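Long-range contacts in CRISPR-associated endonuclease/helicase Cas3 (Thermus thermophilus HB8, PDB 3SK9), which cuts single-stranded DNA with its metal-dependent N-terminal HD nuclease domain, the part in this crystal, and carries a helicase domain for CRISPR defence against foreign DNA: residues Val202-Ser207 with Phe258-Pro263; Phe23-Ala28 with Arg223-Gly228; His74-Ala79 with Glu115-Arg120. All coordinates share one frame; numbering follows the deposited sequence.

Interaction 1 (Val202-Ser207 with Phe258-Pro263); sequences VMALAS and FGELFP
A204 of helix 196-213 turns its CB into three side chains of the C-terminal hairpin: F258, E260 and F262. The F258 ring presents its edge, CD2 lying 4.2 Å from A204 CB with the methyl near the ring plane. M203 reaches the same ring from a different angle, its chain bent at chi2 and chi3 and crossing F258 obliquely, with CE 3.8 Å from F258 CE2. Farther along the hairpin, F262 brings CE2 to 3.9 Å from A204 CB, and its CZ sits 3.8 Å from L205 CA. The L205 side chain crosses F262 at about a right angle and meets it through CD1. Between the two phenylalanines lies E260, its CG between the backbone N and the carbonyl carbon (chi1 62°) and the chain extended beyond; OE2 comes to 3.3 Å from A204 CB. The other oxygen, OE1, is hydrogen-bonded to Y52. The hairpin, strands 253-257 and 260-264, lies against the helix that also carries the metal ligand D210, and R201 of that helix bonds F258 O. Between these two segments no hydrogen bond forms: the contact is mostly apolar, with a buried carboxylate at its middle whose polarity is met in part by the Y52 hydroxyl.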
loop_
_atom_site.group_PDB
_atom_site.type_symbol
_atom_site.label_atom_id
_atom_site.label_comp_id
_atom_site.label_asym_id
_atom_site.label_seq_id
_atom_site.Cartn_x
_atom_site.Cartn_y
_atom_site.Cartn_z
ATOM N N VAL A 202 -3.021 -6.900 -7.583
ATOM C CA VAL A 202 -2.692 -5.876 -6.579
ATOM C C VAL A 202 -2.364 -6.498 -5.220
ATOM O O VAL A 202 -1.457 -6.026 -4.488
ATOM C CB VAL A 202 -3.850 -4.863 -6.450
ATOM C CG1 VAL A 202 -3.712 -3.993 -5.166
ATOM C CG2 VAL A 202 -3.941 -3.994 -7.747
ATOM N N MET A 203 -3.129 -7.531 -4.850
ATOM C CA MET A 203 -2.870 -8.257 -3.611
ATOM C C MET A 203 -1.426 -8.738 -3.507
ATOM O O MET A 203 -0.756 -8.479 -2.508
ATOM C CB MET A 203 -3.819 -9.463 -3.522
ATOM C CG MET A 203 -3.770 -10.217 -2.194
ATOM S SD MET A 203 -2.388 -11.381 -2.073
ATOM C CE MET A 203 -2.823 -12.526 -3.386
ATOM N N ALA A 204 -0.983 -9.480 -4.535
ATOM C CA ALA A 204 0.365 -10.069 -4.515
ATOM C C ALA A 204 1.415 -8.939 -4.536
ATOM O O ALA A 204 2.464 -9.024 -3.876
ATOM C CB ALA A 204 0.531 -11.005 -5.736
ATOM N N LEU A 205 1.140 -7.889 -5.310
ATOM C CA LEU A 205 2.117 -6.791 -5.419
ATOM C C LEU A 205 2.268 -6.124 -4.062
ATOM O O LEU A 205 3.385 -5.809 -3.645
ATOM C CB LEU A 205 1.657 -5.762 -6.455
ATOM C CG LEU A 205 2.587 -4.544 -6.656
ATOM C CD1 LEU A 205 3.941 -4.975 -7.173
ATOM C CD2 LEU A 205 1.880 -3.531 -7.653
ATOM N N ALA A 206 1.147 -5.900 -3.370
ATOM C CA ALA A 206 1.194 -5.215 -2.067
ATOM C C ALA A 206 1.912 -6.073 -1.024
ATOM O O ALA A 206 2.712 -5.541 -0.248
ATOM C CB ALA A 206 -0.188 -4.820 -1.583
ATOM N N SER A 207 1.675 -7.390 -1.047
ATOM C CA SER A 207 2.383 -8.304 -0.163
ATOM C C SER A 207 3.933 -8.219 -0.327
ATOM O O SER A 207 4.716 -8.058 0.647
ATOM C CB SER A 207 1.904 -9.724 -0.395
ATOM O OG SER A 207 2.728 -10.623 0.278
ATOM N N PHE A 258 -0.653 -14.845 -10.745
ATOM C CA PHE A 258 -1.624 -13.979 -11.454
ATOM C C PHE A 258 -0.984 -13.160 -12.569
ATOM O O PHE A 258 -1.358 -11.993 -12.820
ATOM C CB PHE A 258 -2.337 -13.060 -10.471
ATOM C CG PHE A 258 -2.682 -13.758 -9.177
ATOM C CD1 PHE A 258 -3.655 -14.757 -9.163
ATOM C CD2 PHE A 258 -2.019 -13.435 -7.988
ATOM C CE1 PHE A 258 -3.968 -15.421 -7.972
ATOM C CE2 PHE A 258 -2.300 -14.093 -6.794
ATOM C CZ PHE A 258 -3.273 -15.081 -6.775
ATOM N N GLY A 259 -0.104 -13.799 -13.323
ATOM C CA GLY A 259 0.490 -13.123 -14.467
ATOM C C GLY A 259 1.565 -12.088 -14.182
ATOM O O GLY A 259 1.915 -11.306 -15.093
ATOM N N GLU A 260 2.108 -12.073 -12.964
ATOM C CA GLU A 260 3.258 -11.206 -12.625
ATOM C C GLU A 260 4.288 -12.048 -11.889
ATOM O O GLU A 260 4.010 -13.211 -11.494
ATOM C CB GLU A 260 2.836 -9.976 -11.778
ATOM C CG GLU A 260 2.229 -10.335 -10.410
ATOM C CD GLU A 260 1.424 -9.188 -9.758
ATOM O OE1 GLU A 260 1.338 -8.087 -10.327
ATOM O OE2 GLU A 260 0.883 -9.358 -8.630
ATOM N N LEU A 261 5.486 -11.501 -11.745
ATOM C CA LEU A 261 6.629 -12.277 -11.264
ATOM C C LEU A 261 7.312 -11.587 -10.095
ATOM O O LEU A 261 7.456 -10.345 -10.086
ATOM C CB LEU A 261 7.690 -12.424 -12.402
ATOM C CG LEU A 261 7.182 -13.129 -13.655
ATOM C CD1 LEU A 261 8.152 -12.966 -14.888
ATOM C CD2 LEU A 261 6.917 -14.622 -13.377
ATOM N N PHE A 262 7.812 -12.394 -9.163
ATOM C CA PHE A 262 8.611 -11.889 -8.051
ATOM C C PHE A 262 9.778 -12.843 -7.822
ATOM O O PHE A 262 9.657 -14.016 -8.112
ATOM C CB PHE A 262 7.747 -11.863 -6.753
ATOM C CG PHE A 262 6.489 -11.019 -6.886
ATOM C CD1 PHE A 262 6.556 -9.643 -6.875
ATOM C CD2 PHE A 262 5.249 -11.618 -7.044
ATOM C CE1 PHE A 262 5.409 -8.872 -7.016
ATOM C CE2 PHE A 262 4.107 -10.827 -7.182
ATOM C CZ PHE A 262 4.200 -9.474 -7.177
ATOM N N PRO A 263 10.883 -12.351 -7.257
ATOM C CA PRO A 263 11.915 -13.297 -6.790
ATOM C C PRO A 263 11.400 -14.238 -5.667
ATOM O O PRO A 263 10.675 -13.814 -4.730
ATOM C CB PRO A 263 13.029 -12.381 -6.271
ATOM C CG PRO A 263 12.306 -11.118 -5.850
ATOM C CD PRO A 263 11.173 -10.963 -6.848
#

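Interaction 2 (Phe23-Ala28 with Arg223-Gly228); sequences FHPLLA and RDPRRG
P25 and P225 meet ring to ring, crossing obliquely, with P25 CG 3.9 Å from P225 CD. The P225 ring is held on two further fronts: its CB lies 4.0 Å from L27 CD2, and its CG is 4.1 Å from A28 CB. L27, its CG anti to the backbone N (chi1 178°), lies obliquely across P225 with CG and CD2 both near P225 CB. Beside this apolar patch H24 and R223 run side by side in the same direction, ring and guanidinium planes 44° apart, and H24 CE1 comes to 3.8 Å from R223 NH2. A water in the plane of the imidazole, at its edge, is hydrogen-bonded to H24 ND1 and donates to R223 O, each at 2.8 Å. P25 sits at the N-cap position of helix 26-43, and the loop between helices 196-213 and 230-246 packs on the start of this HD-domain helix, which supplies the metal ligand H29; H24 touches H29. Farther out, D224 shapes the loop: its OD2 accepts from R226 N at 2.9 Å, an Asx turn within the type I turn D224-R227. R226 NE donates to OD2, on the syn side, at 3.1 Å, and a weak bond from R226 NH2 to OD1 completes the salt bridge. The R223 guanidinium is fixed by a salt bridge to D32 and a bond from NE to P220 O, while R180 holds P225 O.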
loop_
_atom_site.group_PDB
_atom_site.type_symbol
_atom_site.label_atom_id
_atom_site.label_comp_id
_atom_site.label_asym_id
_atom_site.label_seq_id
_atom_site.Cartn_x
_atom_site.Cartn_y
_atom_site.Cartn_z
ATOM N N PHE A 23 11.010 6.704 14.987
ATOM C CA PHE A 23 11.606 7.663 14.084
ATOM C C PHE A 23 11.190 7.454 12.612
ATOM O O PHE A 23 11.779 8.061 11.714
ATOM C CB PHE A 23 13.153 7.623 14.231
ATOM C CG PHE A 23 13.623 7.955 15.637
ATOM C CD1 PHE A 23 13.619 9.262 16.073
ATOM C CD2 PHE A 23 13.990 6.950 16.520
ATOM C CE1 PHE A 23 14.007 9.588 17.363
ATOM C CE2 PHE A 23 14.397 7.258 17.818
ATOM C CZ PHE A 23 14.418 8.594 18.232
ATOM N N HIS A 24 10.177 6.600 12.369
ATOM C CA HIS A 24 9.750 6.278 10.981
ATOM C C HIS A 24 8.250 6.564 10.885
ATOM O O HIS A 24 7.432 5.797 11.382
ATOM C CB HIS A 24 10.051 4.801 10.703
ATOM C CG HIS A 24 9.945 4.404 9.255
ATOM N ND1 HIS A 24 10.569 5.096 8.240
ATOM C CD2 HIS A 24 9.366 3.323 8.672
ATOM C CE1 HIS A 24 10.345 4.492 7.088
ATOM N NE2 HIS A 24 9.599 3.417 7.317
ATOM N N PRO A 25 7.892 7.721 10.342
ATOM C CA PRO A 25 6.466 8.023 10.251
ATOM C C PRO A 25 5.733 6.988 9.370
ATOM O O PRO A 25 6.326 6.501 8.390
ATOM C CB PRO A 25 6.451 9.417 9.564
ATOM C CG PRO A 25 7.756 10.073 9.990
ATOM C CD PRO A 25 8.755 8.899 10.048
ATOM N N LEU A 26 4.462 6.742 9.660
ATOM C CA LEU A 26 3.639 5.859 8.840
ATOM C C LEU A 26 3.686 6.374 7.398
ATOM O O LEU A 26 3.798 5.583 6.465
ATOM C CB LEU A 26 2.201 5.866 9.336
ATOM C CG LEU A 26 1.215 4.987 8.539
ATOM C CD1 LEU A 26 1.731 3.572 8.406
ATOM C CD2 LEU A 26 -0.138 5.003 9.285
ATOM N N LEU A 27 3.604 7.697 7.190
ATOM C CA LEU A 27 3.565 8.199 5.802
ATOM C C LEU A 27 4.839 7.827 5.030
ATOM O O LEU A 27 4.785 7.543 3.817
ATOM C CB LEU A 27 3.412 9.728 5.784
ATOM C CG LEU A 27 3.416 10.364 4.402
ATOM C CD1 LEU A 27 2.257 9.893 3.523
ATOM C CD2 LEU A 27 3.392 11.900 4.594
ATOM N N ALA A 28 5.990 7.837 5.720
ATOM C CA ALA A 28 7.255 7.437 5.103
ATOM C C ALA A 28 7.173 5.978 4.664
ATOM O O ALA A 28 7.616 5.630 3.563
ATOM C CB ALA A 28 8.411 7.636 6.060
ATOM N N ARG A 223 14.085 9.216 7.585
ATOM C CA ARG A 223 13.941 10.068 6.405
ATOM C C ARG A 223 12.641 10.814 6.626
ATOM O O ARG A 223 11.660 10.235 7.093
ATOM C CB ARG A 223 13.920 9.252 5.085
ATOM C CG ARG A 223 15.325 8.641 4.761
ATOM C CD ARG A 223 15.317 7.565 3.697
ATOM N NE ARG A 223 14.647 6.389 4.224
ATOM C CZ ARG A 223 13.535 5.859 3.735
ATOM N NH1 ARG A 223 12.981 6.351 2.613
ATOM N NH2 ARG A 223 13.005 4.791 4.364
ATOM N N ASP A 224 12.616 12.097 6.262
ATOM C CA ASP A 224 11.455 12.939 6.527
ATOM C C ASP A 224 10.544 13.011 5.321
ATOM O O ASP A 224 10.908 13.621 4.312
ATOM C CB ASP A 224 11.943 14.366 6.908
ATOM C CG ASP A 224 10.792 15.351 7.192
ATOM O OD1 ASP A 224 11.118 16.526 7.488
ATOM O OD2 ASP A 224 9.577 14.995 7.109
ATOM N N PRO A 225 9.327 12.432 5.434
ATOM C CA PRO A 225 8.415 12.375 4.300
ATOM C C PRO A 225 7.781 13.730 3.941
ATOM O O PRO A 225 7.132 13.840 2.920
ATOM C CB PRO A 225 7.349 11.362 4.759
ATOM C CG PRO A 225 7.293 11.534 6.255
ATOM C CD PRO A 225 8.774 11.722 6.621
ATOM N N ARG A 226 7.982 14.760 4.749
ATOM C CA ARG A 226 7.486 16.085 4.366
ATOM C C ARG A 226 8.346 16.711 3.267
ATOM O O ARG A 226 7.947 17.696 2.656
ATOM C CB ARG A 226 7.471 17.019 5.563
ATOM C CG ARG A 226 6.477 16.629 6.658
ATOM C CD ARG A 226 6.667 17.533 7.865
ATOM N NE ARG A 226 7.950 17.258 8.505
ATOM C CZ ARG A 226 8.542 18.073 9.373
ATOM N NH1 ARG A 226 7.962 19.226 9.698
ATOM N NH2 ARG A 226 9.712 17.742 9.917
ATOM N N ARG A 227 9.520 16.155 3.015
ATOM C CA ARG A 227 10.451 16.761 2.070
ATOM C C ARG A 227 10.043 16.482 0.633
ATOM O O ARG A 227 9.631 15.389 0.307
ATOM C CB ARG A 227 11.863 16.229 2.288
ATOM C CG ARG A 227 12.496 16.693 3.589
ATOM C CD ARG A 227 13.943 16.338 3.606
ATOM N NE ARG A 227 14.721 17.303 2.840
ATOM C CZ ARG A 227 15.738 16.987 2.049
ATOM N NH1 ARG A 227 16.111 15.722 1.906
ATOM N NH2 ARG A 227 16.380 17.942 1.393
ATOM N N GLY A 228 10.175 17.482 -0.234
ATOM C CA GLY A 228 9.860 17.307 -1.639
ATOM C C GLY A 228 10.710 16.269 -2.348
ATOM O O GLY A 228 10.274 15.655 -3.319
HETATM O O HOH W 1 11.768 7.625 8.014
#

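Interaction 3 (His74-Ala79 with Glu115-Arg120); sequences HDLGKA and ELFLRR
F117, on helix 110-124, turns the CD2-CE2 edge of its ring to the backbone of the short 3-10 turn around G77. Its CG is anti to the carbonyl carbon and beside the backbone N (chi1 -63°), and from there the ring reaches the turn. The carbonyl oxygen of L76 lies in the ring plane at the edge, 3.8 Å from F117 CD2, where the positive rim of an aromatic ring would favour it. G77 CA approaches obliquely, 3.8 Å from F117 CE2, and A79 O comes obliquely to the same CE2 at 4.0 Å. The ring also makes a cation-pi contact with R170, which in addition hydrogen-bonds A79 O. L76 is the other main contributor. Its CD2 branch touches both F117 CB and, at 3.9 Å, L118 CD2; the side chain crosses each of these partners obliquely. The turn follows the H74-D75 pair, the HD motif that names this metal-dependent nuclease domain, and both residues bind the divalent cation. H74 ND1 donates to D75 OD1 at 2.8 Å, with OD1 lying 21° out of the imidazole plane and the nitrogen well above the carboxylate plane. H110 also bonds to OD1. K78 NZ, 2.9 Å away, forms a salt bridge with D75 OD2. Within the turn, A79 N bonds to L76 O, the carbonyl that faces F117. One helical turn before L118, T114 pins the same loop to helix 110-124, its OG1 hydrogen-bonded to both H74 O and G77 N.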
loop_
_atom_site.group_PDB
_atom_site.type_symbol
_atom_site.label_atom_id
_atom_site.label_comp_id
_atom_site.label_asym_id
_atom_site.label_seq_id
_atom_site.Cartn_x
_atom_site.Cartn_y
_atom_site.Cartn_z
ATOM N N HIS A 74 -1.366 -0.205 2.014
ATOM C CA HIS A 74 -1.417 -1.501 2.742
ATOM C C HIS A 74 -1.446 -1.322 4.264
ATOM O O HIS A 74 -2.148 -2.052 4.949
ATOM C CB HIS A 74 -0.181 -2.337 2.313
ATOM C CG HIS A 74 -0.093 -3.740 2.862
ATOM N ND1 HIS A 74 0.580 -4.037 4.031
ATOM C CD2 HIS A 74 -0.509 -4.929 2.357
ATOM C CE1 HIS A 74 0.583 -5.347 4.218
ATOM N NE2 HIS A 74 -0.086 -5.913 3.225
ATOM N N ASP A 75 -0.660 -0.388 4.804
ATOM C CA ASP A 75 -0.577 -0.255 6.274
ATOM C C ASP A 75 -1.363 0.935 6.785
ATOM O O ASP A 75 -1.099 1.419 7.891
ATOM C CB ASP A 75 0.901 -0.175 6.753
ATOM C CG ASP A 75 1.579 -1.556 6.834
ATOM O OD1 ASP A 75 0.997 -2.605 6.415
ATOM O OD2 ASP A 75 2.721 -1.589 7.334
ATOM N N LEU A 76 -2.332 1.404 6.006
ATOM C CA LEU A 76 -3.161 2.512 6.447
ATOM C C LEU A 76 -3.909 2.165 7.766
ATOM O O LEU A 76 -4.190 3.045 8.604
ATOM C CB LEU A 76 -4.168 2.888 5.354
ATOM C CG LEU A 76 -5.052 4.065 5.753
ATOM C CD1 LEU A 76 -4.167 5.304 5.917
ATOM C CD2 LEU A 76 -6.160 4.312 4.672
ATOM N N GLY A 77 -4.168 0.876 7.976
ATOM C CA GLY A 77 -4.788 0.410 9.219
ATOM C C GLY A 77 -4.040 0.801 10.505
ATOM O O GLY A 77 -4.629 0.789 11.582
ATOM N N LYS A 78 -2.749 1.138 10.389
ATOM C CA LYS A 78 -1.953 1.575 11.568
ATOM C C LYS A 78 -2.303 2.972 12.044
ATOM O O LYS A 78 -1.881 3.391 13.138
ATOM C CB LYS A 78 -0.451 1.481 11.281
ATOM C CG LYS A 78 0.030 0.045 11.217
ATOM C CD LYS A 78 1.544 -0.027 11.193
ATOM C CE LYS A 78 2.054 -1.431 10.930
ATOM N NZ LYS A 78 3.336 -1.389 10.175
ATOM N N ALA A 79 -3.073 3.685 11.234
ATOM C CA ALA A 79 -3.481 5.055 11.549
ATOM C C ALA A 79 -4.719 5.019 12.456
ATOM O O ALA A 79 -5.787 5.505 12.094
ATOM C CB ALA A 79 -3.783 5.830 10.284
ATOM N N GLU A 115 -8.594 -2.854 5.736
ATOM C CA GLU A 115 -9.733 -3.226 4.902
ATOM C C GLU A 115 -10.969 -2.327 5.195
ATOM O O GLU A 115 -11.611 -1.831 4.276
ATOM C CB GLU A 115 -10.068 -4.715 5.037
ATOM C CG GLU A 115 -11.368 -5.129 4.284
ATOM C CD GLU A 115 -11.729 -6.582 4.462
ATOM O OE1 GLU A 115 -10.972 -7.306 5.145
ATOM O OE2 GLU A 115 -12.764 -7.013 3.900
ATOM N N LEU A 116 -11.310 -2.128 6.474
ATOM C CA LEU A 116 -12.471 -1.284 6.810
ATOM C C LEU A 116 -12.294 0.147 6.316
ATOM O O LEU A 116 -13.244 0.729 5.825
ATOM C CB LEU A 116 -12.716 -1.257 8.299
ATOM C CG LEU A 116 -13.174 -2.602 8.870
ATOM C CD1 LEU A 116 -13.215 -2.517 10.400
ATOM C CD2 LEU A 116 -14.512 -2.923 8.283
ATOM N N PHE A 117 -11.098 0.701 6.472
ATOM C CA PHE A 117 -10.855 2.089 6.092
ATOM C C PHE A 117 -10.974 2.221 4.582
ATOM O O PHE A 117 -11.587 3.167 4.078
ATOM C CB PHE A 117 -9.455 2.580 6.526
ATOM C CG PHE A 117 -9.237 2.590 8.031
ATOM C CD1 PHE A 117 -10.298 2.559 8.911
ATOM C CD2 PHE A 117 -7.952 2.666 8.542
ATOM C CE1 PHE A 117 -10.076 2.592 10.276
ATOM C CE2 PHE A 117 -7.738 2.716 9.921
ATOM C CZ PHE A 117 -8.787 2.666 10.771
ATOM N N LEU A 118 -10.398 1.257 3.851
ATOM C CA LEU A 118 -10.333 1.388 2.401
ATOM C C LEU A 118 -11.713 1.181 1.769
ATOM O O LEU A 118 -11.961 1.752 0.692
ATOM C CB LEU A 118 -9.291 0.438 1.788
ATOM C CG LEU A 118 -7.835 0.839 2.071
ATOM C CD1 LEU A 118 -6.832 -0.114 1.326
ATOM C CD2 LEU A 118 -7.598 2.285 1.629
ATOM N N ARG A 119 -12.591 0.376 2.400
ATOM C CA ARG A 119 -13.940 0.177 1.871
ATOM C C ARG A 119 -14.608 1.543 1.762
ATOM O O ARG A 119 -15.269 1.855 0.770
ATOM C CB ARG A 119 -14.786 -0.755 2.757
ATOM C CG ARG A 119 -14.447 -2.261 2.566
ATOM C CD ARG A 119 -15.204 -3.152 3.575
ATOM N NE ARG A 119 -16.655 -3.108 3.407
ATOM C CZ ARG A 119 -17.377 -4.024 2.761
ATOM N NH1 ARG A 119 -16.788 -5.079 2.183
ATOM N NH2 ARG A 119 -18.707 -3.885 2.686
ATOM N N ARG A 120 -14.428 2.363 2.786
ATOM C CA ARG A 120 -15.002 3.722 2.765
ATOM C C ARG A 120 -14.231 4.687 1.861
ATOM O O ARG A 120 -14.809 5.401 1.053
ATOM C CB ARG A 120 -14.976 4.249 4.203
ATOM C CG ARG A 120 -15.792 5.495 4.463
ATOM C CD ARG A 120 -16.349 5.474 5.883
ATOM N NE ARG A 120 -17.264 4.356 6.116
ATOM C CZ ARG A 120 -17.818 4.065 7.295
ATOM N NH1 ARG A 120 -17.547 4.809 8.366
ATOM N NH2 ARG A 120 -18.646 3.030 7.406
#

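Interaction 3 holds two metal ligands, H74 and D75, and interaction 2 lies beside a third, H29, whose side chain is about 4 Å from that of H24. They touch through L26, whose CD1 packs 3.6 Å from D75 O, although their centres lie 19 Å apart. Interaction 1 approaches the site from another part of the fold. A206 CB packs 4.0 Å from H74 CD2, and the side chain of L205 is about 9 Å from that of D210, the ligand contributed by the same helix. Interactions 1 and 2 do not touch, with nearest atoms about 13 Å apart, and lie on opposite sides of the chain's centre.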